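Local atomic coordinates of Serine/threonine protein phosphatase Stp1 (Streptococcus agalactiae, PDB entry 2PK0), a protein that probably removes phosphate from phosphoserine and phosphothreonine residues of proteins, as a metal-dependent serine/threonine phosphatase of the PP2C family with magnesium ions bound in its active site. Residues Ile38-Met43 / Met55-Leu60; Ala65-Ser70 / Arg76-Val81; Glu107-Ala110 / Asn115-Phe118; Ile126-Gln131 / His135-Asp140; Leu228-His231 / Asn237-Val240. One frame throughout, in Å; residues are numbered along the deposited sequence.

Contact 1 of 5, residues Ile38-Met43 / Met55-Leu60. With MG (magnesium ion), chain E; MG (magnesium ion), chain F.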
# COMPACT_ATOMS: atom_id res chain seq x y z
N ILE A 38 4.05 5.83 -2.89
CA ILE A 38 4.18 4.45 -3.29
C ILE A 38 4.66 3.59 -2.13
O ILE A 38 5.74 3.81 -1.60
CB ILE A 38 5.14 4.29 -4.46
CG1 ILE A 38 4.93 5.39 -5.49
CG2 ILE A 38 4.93 2.94 -5.14
CD1 ILE A 38 5.77 5.18 -6.73
N LEU A 39 3.86 2.60 -1.76
CA LEU A 39 4.19 1.63 -0.72
C LEU A 39 4.32 0.24 -1.35
O LEU A 39 3.45 -0.16 -2.15
CB LEU A 39 3.08 1.62 0.36
CG LEU A 39 3.25 0.84 1.67
CD1 LEU A 39 2.44 1.46 2.76
CD2 LEU A 39 2.85 -0.65 1.57
N ALA A 40 5.36 -0.51 -0.99
CA ALA A 40 5.54 -1.84 -1.59
C ALA A 40 6.00 -2.86 -0.59
O ALA A 40 6.94 -2.62 0.15
CB ALA A 40 6.51 -1.77 -2.73
N ASP A 41 5.35 -4.02 -0.58
CA ASP A 41 5.77 -5.09 0.30
C ASP A 41 6.42 -6.21 -0.53
O ASP A 41 5.74 -6.98 -1.20
CB ASP A 41 4.57 -5.59 1.10
CG ASP A 41 4.88 -6.77 2.02
OD1 ASP A 41 5.95 -7.42 1.96
OD2 ASP A 41 4.01 -7.07 2.86
N GLY A 42 7.75 -6.32 -0.45
CA GLY A 42 8.46 -7.36 -1.17
C GLY A 42 8.49 -8.73 -0.52
O GLY A 42 8.34 -8.85 0.70
N MET A 43 8.66 -9.77 -1.33
CA MET A 43 8.85 -11.12 -0.84
C MET A 43 10.00 -11.81 -1.60
O MET A 43 10.36 -11.43 -2.72
CB MET A 43 7.56 -11.92 -0.99
CG MET A 43 7.08 -12.05 -2.43
SD MET A 43 5.54 -12.97 -2.63
CE MET A 43 5.67 -13.54 -4.32
N MET A 55 13.05 -1.31 -5.93
CA MET A 55 13.12 -1.01 -7.37
C MET A 55 11.82 -0.44 -7.94
O MET A 55 11.84 0.58 -8.62
CB MET A 55 13.53 -2.23 -8.17
CG MET A 55 14.15 -1.94 -9.51
SD MET A 55 15.22 -3.32 -9.96
CE MET A 55 16.88 -2.67 -9.63
N THR A 56 10.71 -1.09 -7.63
CA THR A 56 9.39 -0.62 -8.03
C THR A 56 9.17 0.81 -7.59
O THR A 56 8.91 1.67 -8.42
CB THR A 56 8.30 -1.49 -7.39
OG1 THR A 56 8.49 -2.85 -7.80
CG2 THR A 56 6.91 -1.02 -7.79
N VAL A 57 9.30 1.07 -6.29
CA VAL A 57 9.14 2.41 -5.73
C VAL A 57 10.09 3.46 -6.33
O VAL A 57 9.64 4.53 -6.72
CB VAL A 57 9.25 2.38 -4.15
CG1 VAL A 57 9.31 3.79 -3.56
CG2 VAL A 57 8.10 1.58 -3.53
N THR A 58 11.38 3.15 -6.44
CA THR A 58 12.36 4.09 -7.00
C THR A 58 12.13 4.36 -8.51
O THR A 58 12.04 5.50 -8.89
CB THR A 58 13.84 3.68 -6.70
OG1 THR A 58 14.00 3.45 -5.30
CG2 THR A 58 14.84 4.77 -7.10
N ASP A 59 11.99 3.31 -9.32
CA ASP A 59 11.74 3.43 -10.77
C ASP A 59 10.47 4.18 -11.15
O ASP A 59 10.50 5.08 -12.01
CB ASP A 59 11.70 2.05 -11.45
CG ASP A 59 13.07 1.40 -11.57
OD1 ASP A 59 14.09 2.01 -11.17
OD2 ASP A 59 13.12 0.25 -12.08
N LEU A 60 9.36 3.81 -10.52
CA LEU A 60 8.08 4.45 -10.78
C LEU A 60 8.11 5.91 -10.39
O LEU A 60 7.65 6.75 -11.15
CB LEU A 60 6.96 3.76 -9.99
CG LEU A 60 6.02 2.82 -10.75
CD1 LEU A 60 6.75 1.63 -11.32
CD2 LEU A 60 4.97 2.37 -9.79
MG MG E . 7.32 -8.72 2.46
MG MG F . 4.11 -8.16 4.85
O HOH W 1 6.01 -10.53 2.10
O HOH W 2 8.36 -10.06 3.14
O HOH W 3 6.07 -8.93 4.25
O HOH W 4 8.02 -7.18 3.64
O HOH W 5 3.60 -10.06 3.98
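Val57 overlaps Ile38 and Ala40 chiefly with one methyl, CG2, which lies 3.8 Å from Ile38 CG2 and also reaches the carbonyl oxygen of Ile38 and CB of Ala40. Ile38 and Val57 lie side by side and point opposite ways. In Ile38 the CG1 branch is anti to the carbonyl carbon (chi1 -42°) and then runs on extended, so that CD1 extends to Leu60 CB at 3.7 Å, crossing that side chain at about a right angle. Branched Ile38 thus meets two residues one helical turn apart, CG2 against Val57 and CD1 against Leu60, while Ala40 is small enough to let the helix come close: the axes of the two segments approach to 8.3 Å, their N-to-C directions 154° apart.

Beyond the apolar patch the same strand ends in the metal site. Asp41 splits its carboxylate: OD1 binds one magnesium, and OD2 binds the other at 2.3 Å. Gly42 adds its backbone O to the first ion, 2.0 Å away, and one water bridges both metals. Asp197 and Asp236 complete the protein ligands of the second. This is the two-metal centre of PP2C phosphatases.

Strand 35-43 is held by backbone bonds between strands 23-29 and 103-112. Helix 48-64 packs on one face of this sheet, roughly antiparallel to strand 35-43, with Val57 on Phe24, Leu60 on Ile106, and helix 72-96 alongside at Thr56 and Leu60.

Contact 2 of 5, residues Ala65-Ser70 / Arg76-Val81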
# COMPACT_ATOMS: atom_id res chain seq x y z
N ALA A 65 8.35 11.72 -11.44
CA ALA A 65 8.87 13.05 -11.19
C ALA A 65 9.05 13.82 -12.48
O ALA A 65 9.06 15.05 -12.48
CB ALA A 65 10.20 12.95 -10.45
N GLU A 66 9.19 13.10 -13.59
CA GLU A 66 9.42 13.73 -14.87
C GLU A 66 8.12 14.04 -15.60
O GLU A 66 8.13 14.78 -16.58
CB GLU A 66 10.36 12.88 -15.73
CG GLU A 66 11.77 12.71 -15.14
CD GLU A 66 12.59 14.01 -15.10
OE1 GLU A 66 12.37 14.90 -15.96
OE2 GLU A 66 13.46 14.15 -14.21
N THR A 67 7.01 13.52 -15.11
CA THR A 67 5.74 13.72 -15.78
C THR A 67 5.12 15.07 -15.54
O THR A 67 5.54 15.82 -14.66
CB THR A 67 4.70 12.68 -15.40
OG1 THR A 67 4.10 13.04 -14.15
CG2 THR A 67 5.30 11.29 -15.34
N ASP A 68 4.06 15.31 -16.29
CA ASP A 68 3.49 16.63 -16.54
C ASP A 68 2.03 16.75 -16.11
O ASP A 68 1.51 17.85 -15.97
CB ASP A 68 3.48 16.83 -18.05
CG ASP A 68 3.62 18.23 -18.42
OD1 ASP A 68 4.00 19.02 -17.54
OD2 ASP A 68 3.36 18.53 -19.60
N PHE A 69 1.37 15.61 -15.93
CA PHE A 69 -0.08 15.61 -15.86
C PHE A 69 -0.75 16.05 -14.57
O PHE A 69 -0.16 16.03 -13.50
CB PHE A 69 -0.71 14.30 -16.34
CG PHE A 69 0.22 13.11 -16.38
CD1 PHE A 69 0.53 12.41 -15.23
CD2 PHE A 69 0.69 12.62 -17.59
CE1 PHE A 69 1.33 11.30 -15.29
CE2 PHE A 69 1.48 11.53 -17.65
CZ PHE A 69 1.79 10.86 -16.50
N SER A 70 -2.00 16.46 -14.71
CA SER A 70 -2.74 17.02 -13.60
C SER A 70 -4.16 16.49 -13.57
O SER A 70 -4.95 16.89 -12.71
CB SER A 70 -2.77 18.54 -13.70
OG SER A 70 -3.26 18.92 -14.97
N ARG A 76 -4.27 7.76 -14.38
CA ARG A 76 -4.75 6.37 -14.50
C ARG A 76 -4.08 5.59 -15.65
O ARG A 76 -3.67 4.46 -15.47
CB ARG A 76 -6.27 6.33 -14.66
CG ARG A 76 -6.83 4.95 -14.46
CD ARG A 76 -8.19 4.75 -15.10
NE ARG A 76 -8.06 4.50 -16.52
CZ ARG A 76 -8.36 3.36 -17.14
NH1 ARG A 76 -8.84 2.32 -16.47
NH2 ARG A 76 -8.20 3.29 -18.45
N ASP A 77 -3.96 6.22 -16.83
CA ASP A 77 -3.23 5.59 -17.94
C ASP A 77 -1.82 5.27 -17.49
O ASP A 77 -1.34 4.17 -17.73
CB ASP A 77 -3.17 6.50 -19.18
CG ASP A 77 -4.50 6.62 -19.91
OD1 ASP A 77 -5.41 5.78 -19.71
OD2 ASP A 77 -4.62 7.57 -20.71
N TRP A 78 -1.18 6.24 -16.84
CA TRP A 78 0.18 6.09 -16.35
C TRP A 78 0.36 4.91 -15.37
O TRP A 78 1.36 4.19 -15.45
CB TRP A 78 0.68 7.40 -15.73
CG TRP A 78 2.12 7.35 -15.28
CD1 TRP A 78 3.22 7.67 -16.02
CD2 TRP A 78 2.61 6.95 -13.99
NE1 TRP A 78 4.36 7.49 -15.28
CE2 TRP A 78 4.02 7.05 -14.03
CE3 TRP A 78 1.99 6.51 -12.80
CZ2 TRP A 78 4.83 6.73 -12.92
CZ3 TRP A 78 2.80 6.19 -11.70
CH2 TRP A 78 4.20 6.31 -11.77
N MET A 79 -0.60 4.72 -14.47
CA MET A 79 -0.49 3.67 -13.48
C MET A 79 -0.59 2.28 -14.12
O MET A 79 0.26 1.43 -13.89
CB MET A 79 -1.53 3.83 -12.37
CG MET A 79 -1.24 4.96 -11.42
SD MET A 79 -2.57 5.24 -10.24
CE MET A 79 -1.81 6.40 -9.11
N LEU A 80 -1.59 2.09 -14.95
CA LEU A 80 -1.80 0.81 -15.62
C LEU A 80 -0.62 0.41 -16.49
O LEU A 80 -0.27 -0.76 -16.55
CB LEU A 80 -3.08 0.86 -16.46
CG LEU A 80 -4.38 0.88 -15.66
CD1 LEU A 80 -5.56 1.05 -16.60
CD2 LEU A 80 -4.50 -0.38 -14.84
N VAL A 81 -0.02 1.39 -17.15
CA VAL A 81 1.13 1.17 -18.02
C VAL A 81 2.43 0.88 -17.25
O VAL A 81 3.07 -0.14 -17.51
CB VAL A 81 1.28 2.34 -19.02
CG1 VAL A 81 2.64 2.29 -19.74
CG2 VAL A 81 0.12 2.31 -20.03
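Trp78 has the most surface buried here, followed by Phe69 and then Thr67, and these three make the whole contact. The indole leaves the helix with CG anti to the backbone N (chi1 -177°), which swings it across to the loop 65-70. Phe69 meets it with one corner of its ring: CZ is 3.5 Å from Trp78 CD1, which lies at the edge of the phenyl ring and near its plane, and 3.7 Å from Trp78 CB. The planes are inclined at 58° and the ring centroid of Phe69 is 5.4 Å from that of the five-membered ring of Trp78, an oblique meeting.

Thr67 works on both aromatics. Its CG2 touches the indole at NE1, 3.9 Å away, while its CB rests over one face of the Phe69 ring, 3.5 Å above the plane and offset toward the rim. Threonine suits the place because its methyl joins the apolar cluster while OG1 bonds to Trp64 O and to Asn30 ND2. Tryptophan offers a broad hydrocarbon surface together with a polar N-H, and NE1 gives that hydrogen to Asp63 OD2; Trp64 adds an edge-to-face partner for the indole.

The arrangement closes a helix-loop-helix connection: helix 48-64 ends, the loop folds its Thr67 and Phe69 inward, and helix 72-96 begins. These two helices form the layer outside one sheet of the alpha-beta-beta-alpha sandwich of PP2C phosphatases.

Contact 3 of 5, residues Glu107-Ala110 / Asn115-Phe118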
# COMPACT_ATOMS: atom_id res chain seq x y z
N GLU A 107 0.95 -0.38 -3.53
CA GLU A 107 -0.07 0.66 -3.42
C GLU A 107 0.52 1.95 -3.97
O GLU A 107 1.54 2.45 -3.47
CB GLU A 107 -0.52 0.89 -1.97
CG GLU A 107 -1.03 -0.32 -1.21
CD GLU A 107 -2.15 -1.06 -1.92
OE1 GLU A 107 -3.00 -0.42 -2.57
OE2 GLU A 107 -2.20 -2.30 -1.84
N ALA A 108 -0.12 2.49 -5.00
CA ALA A 108 0.35 3.72 -5.58
C ALA A 108 -0.80 4.70 -5.53
O ALA A 108 -1.88 4.42 -6.05
CB ALA A 108 0.82 3.50 -7.00
N VAL A 109 -0.60 5.82 -4.85
CA VAL A 109 -1.70 6.76 -4.58
C VAL A 109 -1.27 8.15 -5.00
O VAL A 109 -0.24 8.64 -4.53
CB VAL A 109 -2.04 6.83 -3.08
CG1 VAL A 109 -3.26 7.72 -2.85
CG2 VAL A 109 -2.30 5.46 -2.52
N ALA A 110 -2.04 8.77 -5.88
CA ALA A 110 -1.79 10.14 -6.29
C ALA A 110 -2.94 11.03 -5.81
O ALA A 110 -4.10 10.60 -5.82
CB ALA A 110 -1.69 10.23 -7.77
N ASN A 115 -9.20 14.73 -4.40
CA ASN A 115 -9.44 13.37 -4.86
C ASN A 115 -8.15 12.56 -4.80
O ASN A 115 -7.05 13.09 -4.99
CB ASN A 115 -10.00 13.37 -6.29
CG ASN A 115 -11.44 13.82 -6.36
OD1 ASN A 115 -12.37 13.02 -6.13
ND2 ASN A 115 -11.65 15.08 -6.68
N ILE A 116 -8.29 11.27 -4.55
CA ILE A 116 -7.19 10.35 -4.71
C ILE A 116 -7.55 9.38 -5.82
O ILE A 116 -8.72 9.09 -6.06
CB ILE A 116 -6.89 9.53 -3.43
CG1 ILE A 116 -8.16 8.93 -2.86
CG2 ILE A 116 -6.25 10.39 -2.36
CD1 ILE A 116 -7.91 7.71 -2.05
N ILE A 117 -6.52 8.89 -6.52
CA ILE A 117 -6.66 7.73 -7.35
C ILE A 117 -5.57 6.71 -6.99
O ILE A 117 -4.38 7.05 -6.89
CB ILE A 117 -6.69 8.06 -8.86
CG1 ILE A 117 -6.77 6.76 -9.69
CG2 ILE A 117 -5.48 8.88 -9.25
CD1 ILE A 117 -7.22 6.96 -11.13
N PHE A 118 -5.97 5.46 -6.77
CA PHE A 118 -4.99 4.47 -6.44
C PHE A 118 -4.93 3.31 -7.43
O PHE A 118 -5.91 3.00 -8.09
CB PHE A 118 -5.20 3.96 -5.01
CG PHE A 118 -6.49 3.20 -4.79
CD1 PHE A 118 -6.58 1.83 -5.06
CD2 PHE A 118 -7.60 3.84 -4.25
CE1 PHE A 118 -7.75 1.12 -4.84
CE2 PHE A 118 -8.79 3.13 -4.03
CZ PHE A 118 -8.86 1.78 -4.32
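This is an antiparallel beta hairpin contact, between strands 103-112 and 115-121 in the middle of a five-stranded sheet of the PP2C sandwich; the segments run at 152° to each other. Ala110 and Ile117 form its hydrogen-bonded pair: Ala110 N gives to Ile117 O at 3.1 Å, almost straight at 172°, and Ile117 N returns a bond to Ala110 O at 3.0 Å. Val109 and Phe118 are the neighbouring non-hydrogen-bonded pair, their CA atoms 4.4 Å apart, and here a CA-H of Phe118 points to Ala108 O.

On the face bearing Val109 and Phe118, the two valine methyls divide the work. CG1, anti to the backbone N, reaches Ile116 CG2 at 4.0 Å, and CG2 touches Phe118 CB at 4.1 Å. Phe118 keeps its ring out of the hairpin pair: with CG between its backbone N and carbonyl carbon (chi1 66°), the ring leads away from strand 107-110. Beta-branched residues suit such extended backbone, and the aromatic ring fills the interior between sheets.

That face meets the other sheet, with Val109 and Ile116 against Leu192, and Phe118 against Ile126. The opposite face, bearing Ala110 and Ile117, lies under helix 72-96, both touching Ile75; small alanine lets the helix sit close. At the flanks, backbone bonds join Val109 to Ile37 and Phe118 to Gly182.

Contact 4 of 5, residues Ile126-Gln131 / His135-Asp140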
# COMPACT_ATOMS: atom_id res chain seq x y z
N ILE A 126 -5.49 0.02 1.74
CA ILE A 126 -5.80 1.43 1.76
C ILE A 126 -7.15 1.62 2.44
O ILE A 126 -8.13 0.94 2.08
CB ILE A 126 -5.91 2.01 0.36
CG1 ILE A 126 -4.59 1.84 -0.40
CG2 ILE A 126 -6.30 3.48 0.40
CD1 ILE A 126 -4.72 2.18 -1.84
N GLY A 127 -7.20 2.52 3.41
CA GLY A 127 -8.45 2.84 4.07
C GLY A 127 -8.65 4.31 4.34
O GLY A 127 -7.71 5.09 4.28
N ILE A 128 -9.87 4.69 4.63
CA ILE A 128 -10.15 6.05 5.06
C ILE A 128 -10.72 5.98 6.46
O ILE A 128 -11.57 5.15 6.75
CB ILE A 128 -11.15 6.78 4.13
CG1 ILE A 128 -10.49 7.12 2.79
CG2 ILE A 128 -11.69 8.07 4.77
CD1 ILE A 128 -11.49 7.46 1.75
N VAL A 129 -10.21 6.83 7.33
CA VAL A 129 -10.80 7.02 8.65
C VAL A 129 -11.59 8.33 8.70
O VAL A 129 -11.03 9.41 8.52
CB VAL A 129 -9.73 6.94 9.74
CG1 VAL A 129 -10.31 7.30 11.11
CG2 VAL A 129 -9.11 5.54 9.73
N ARG A 130 -12.90 8.23 8.91
CA ARG A 130 -13.81 9.40 8.98
C ARG A 130 -14.70 9.27 10.21
O ARG A 130 -15.26 8.19 10.45
CB ARG A 130 -14.69 9.46 7.73
CG ARG A 130 -15.66 10.63 7.63
CD ARG A 130 -16.30 10.67 6.24
NE ARG A 130 -15.26 10.75 5.21
CZ ARG A 130 -15.34 10.24 3.98
NH1 ARG A 130 -16.43 9.59 3.58
NH2 ARG A 130 -14.31 10.37 3.15
N GLN A 131 -14.82 10.35 10.97
CA GLN A 131 -15.68 10.39 12.16
C GLN A 131 -15.50 9.15 13.04
O GLN A 131 -16.47 8.49 13.39
CB GLN A 131 -17.16 10.57 11.78
CG GLN A 131 -17.49 11.84 10.98
CD GLN A 131 -17.44 13.11 11.83
OE1 GLN A 131 -18.11 13.21 12.86
NE2 GLN A 131 -16.66 14.09 11.39
N HIS A 135 -12.92 2.88 6.86
CA HIS A 135 -13.56 2.34 5.67
C HIS A 135 -12.53 1.68 4.77
O HIS A 135 -11.67 2.36 4.24
CB HIS A 135 -14.26 3.44 4.89
CG HIS A 135 -15.39 4.07 5.64
ND1 HIS A 135 -16.71 3.72 5.43
CD2 HIS A 135 -15.40 5.04 6.59
CE1 HIS A 135 -17.48 4.45 6.22
NE2 HIS A 135 -16.71 5.25 6.94
N LEU A 136 -12.62 0.36 4.60
CA LEU A 136 -11.70 -0.36 3.72
C LEU A 136 -11.99 -0.08 2.25
O LEU A 136 -13.13 -0.16 1.81
CB LEU A 136 -11.77 -1.86 4.02
CG LEU A 136 -10.97 -2.82 3.14
CD1 LEU A 136 -9.45 -2.55 3.18
CD2 LEU A 136 -11.27 -4.25 3.50
N LEU A 137 -10.95 0.26 1.49
CA LEU A 137 -11.10 0.59 0.07
C LEU A 137 -10.62 -0.48 -0.92
O LEU A 137 -11.09 -0.52 -2.04
CB LEU A 137 -10.37 1.91 -0.25
CG LEU A 137 -10.88 3.17 0.44
CD1 LEU A 137 -10.26 4.42 -0.20
CD2 LEU A 137 -12.42 3.22 0.41
N THR A 138 -9.68 -1.32 -0.50
CA THR A 138 -9.08 -2.33 -1.36
C THR A 138 -9.51 -3.72 -0.93
O THR A 138 -10.01 -3.92 0.16
CB THR A 138 -7.55 -2.31 -1.29
OG1 THR A 138 -7.14 -2.42 0.08
CG2 THR A 138 -7.00 -1.02 -1.86
N SER A 139 -9.31 -4.69 -1.81
CA SER A 139 -9.63 -6.05 -1.46
C SER A 139 -8.35 -6.85 -1.61
O SER A 139 -7.66 -6.71 -2.62
CB SER A 139 -10.75 -6.58 -2.36
OG SER A 139 -11.02 -7.95 -2.09
N ASP A 140 -8.01 -7.64 -0.59
CA ASP A 140 -6.77 -8.41 -0.58
C ASP A 140 -6.76 -9.36 -1.78
O ASP A 140 -7.75 -10.04 -2.03
CB ASP A 140 -6.64 -9.21 0.72
CG ASP A 140 -6.16 -8.37 1.92
OD1 ASP A 140 -5.97 -7.15 1.76
OD2 ASP A 140 -5.97 -8.93 3.03
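A beta hairpin at the margin of a five-stranded sheet joins residues 126-131 to 135-140, with strand 133-136 as the outermost strand of that sheet. Its hydrogen-bonded pair is Ile128 with His135: His135 N gives to Ile128 O at 174°, and Ile128 N to His135 O at 3.0 Å. Gly127 and Leu136 make the non-hydrogen-bonded pair, and His135 O lies 3.3 Å from Gly127 CA; a CB on this residue would also lie close to that oxygen. Past the strand, Leu137 N still bonds to Ile126 O at 3.0 Å, and Ile126 N reaches Thr138 OG1 in a weak bond of 3.4 Å.

The side chains continue this grip. Leu137 puts CD1 between the two isoleucines, 3.8 Å from Ile128 CD1 and 4.1 Å from Ile126 CG2. Thr138 lays its CG2 across Ile126 at about a right angle, 3.9 Å from Ile126 CB. Its chi1 of 54° turns OG1 to the backbone N of Ile126 while the methyl joins the apolar side, a double role that suits threonine. His135 stays nearer the surface, its ring edge beside Ile128 O.

Ile126 then carries the cluster to Val109 and Phe118 of the other sheet, and Arg130 is drawn to Asp190 by a salt bridge. Chemically, backbone bonds set the register, and where regular strand pairing stops, a leucine and a threonine take over: apolar carbons pack against the two isoleucines while a hydroxyl offers the backbone N-H of Ile126 an acceptor, though a distant one.

Contact 5 of 5, residues Leu228-His231 / Asn237-Val240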
# COMPACT_ATOMS: atom_id res chain seq x y z
N LEU A 228 2.32 -0.01 18.71
CA LEU A 228 1.21 -0.92 18.98
C LEU A 228 1.28 -2.22 18.17
O LEU A 228 1.01 -3.29 18.70
CB LEU A 228 -0.14 -0.23 18.74
CG LEU A 228 -1.36 -1.04 19.19
CD1 LEU A 228 -1.22 -1.46 20.65
CD2 LEU A 228 -2.65 -0.28 18.95
N ALA A 229 1.66 -2.12 16.90
CA ALA A 229 1.79 -3.30 16.06
C ALA A 229 2.90 -4.21 16.57
O ALA A 229 2.79 -5.44 16.51
CB ALA A 229 2.00 -2.91 14.62
N ASN A 230 3.95 -3.61 17.10
CA ASN A 230 5.03 -4.37 17.72
C ASN A 230 4.57 -5.01 19.03
O ASN A 230 4.90 -6.19 19.28
CB ASN A 230 6.26 -3.48 17.94
CG ASN A 230 7.04 -3.26 16.65
OD1 ASN A 230 7.17 -4.18 15.85
ND2 ASN A 230 7.57 -2.05 16.45
N HIS A 231 3.81 -4.27 19.85
CA HIS A 231 3.29 -4.78 21.11
C HIS A 231 2.37 -5.95 20.87
O HIS A 231 2.41 -6.91 21.62
CB HIS A 231 2.53 -3.71 21.91
CG HIS A 231 3.42 -2.83 22.73
ND1 HIS A 231 4.36 -3.33 23.61
CD2 HIS A 231 3.50 -1.48 22.83
CE1 HIS A 231 4.99 -2.32 24.20
NE2 HIS A 231 4.49 -1.19 23.74
N ASN A 237 7.18 -7.00 8.84
CA ASN A 237 7.52 -5.60 8.59
C ASN A 237 6.25 -4.76 8.56
O ASN A 237 5.26 -5.16 7.96
CB ASN A 237 8.25 -5.45 7.26
CG ASN A 237 9.46 -6.35 7.14
OD1 ASN A 237 9.74 -6.88 6.06
ND2 ASN A 237 10.20 -6.52 8.23
N ILE A 238 6.29 -3.62 9.24
CA ILE A 238 5.14 -2.71 9.29
C ILE A 238 5.51 -1.45 8.56
O ILE A 238 6.60 -0.93 8.77
CB ILE A 238 4.84 -2.30 10.71
CG1 ILE A 238 5.07 -3.49 11.65
CG2 ILE A 238 3.46 -1.77 10.81
CD1 ILE A 238 5.44 -3.07 13.06
N THR A 239 4.63 -0.95 7.70
CA THR A 239 4.95 0.20 6.85
C THR A 239 3.68 0.97 6.58
O THR A 239 2.71 0.39 6.12
CB THR A 239 5.59 -0.25 5.54
OG1 THR A 239 6.91 -0.76 5.82
CG2 THR A 239 5.74 0.90 4.58
N VAL A 240 3.65 2.27 6.92
CA VAL A 240 2.42 3.05 6.86
C VAL A 240 2.62 4.43 6.24
O VAL A 240 3.56 5.15 6.58
CB VAL A 240 1.76 3.22 8.28
CG1 VAL A 240 0.35 3.77 8.17
CG2 VAL A 240 1.72 1.92 9.05
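The side-chain amide of Asn230 is the flat group here, and Ile238 CD1 sits well out of its plane, nearer the oxygen end: it is 3.5 Å from Asn230 OD1 and 4.1 Å from Asn230 ND2. The two side chains cross at a slant, and the methyl makes only van der Waals contact with the amide. The polar atoms of the amide turn to other partners, OD1 accepting a weak bond from Gln16 N and ND2 giving one, also weak, to Asp13 OD2. Asparagine fits this place because it can bond, weakly, to the end of strand 6-13 and the loop after it and still lay the face of its amide against an isoleucine methyl.

The same CD1 methyl meets Ala229 CB at 3.8 Å. Ile238 reaches both helix residues because its CG1 branch is anti to the carbonyl carbon (chi1 -37°) and continues nearly extended, placing CD1 against the helix. Ala229, with only a methyl, allows the close approach, and the nearest CA atoms, those of Ala229 and Ile238, are 7.6 Å apart. Ile226 and Leu199 add to the apolar surroundings of Ile238.

Helix 218-231 thereby packs on the start of strand 238-245, as an outer helix on a sheet of the PP2C alpha-beta-beta-alpha sandwich. The connecting loop carries Asp236, a magnesium ligand, and the Ile238 side chain is about 8 Å from a bound magnesium, so the contact borders the metal centre.

Overall arrangement
The contacts follow one another along the chain, each closing before the next opens. Contacts 1 and 3 share one sheet, on neighbouring strands 35-43 and 103-112, where Leu39 O probably accepts a hydrogen bond from Glu107 N. Contact 2 lies outside that sheet, its centre 11 Å from that of contact 3, with helix 72-96 resting on the hairpin through Met79 and Arg76. Contacts 4 and 5 reach the other sheet, their centres 18 Å apart. The sheets meet where Phe118 packs on Ile126 and Thr138. Contacts 2 and 5, 31 Å apart, mark opposite outer layers of the sandwich, whose two halves bring Asp41 and Asp236 to a common magnesium.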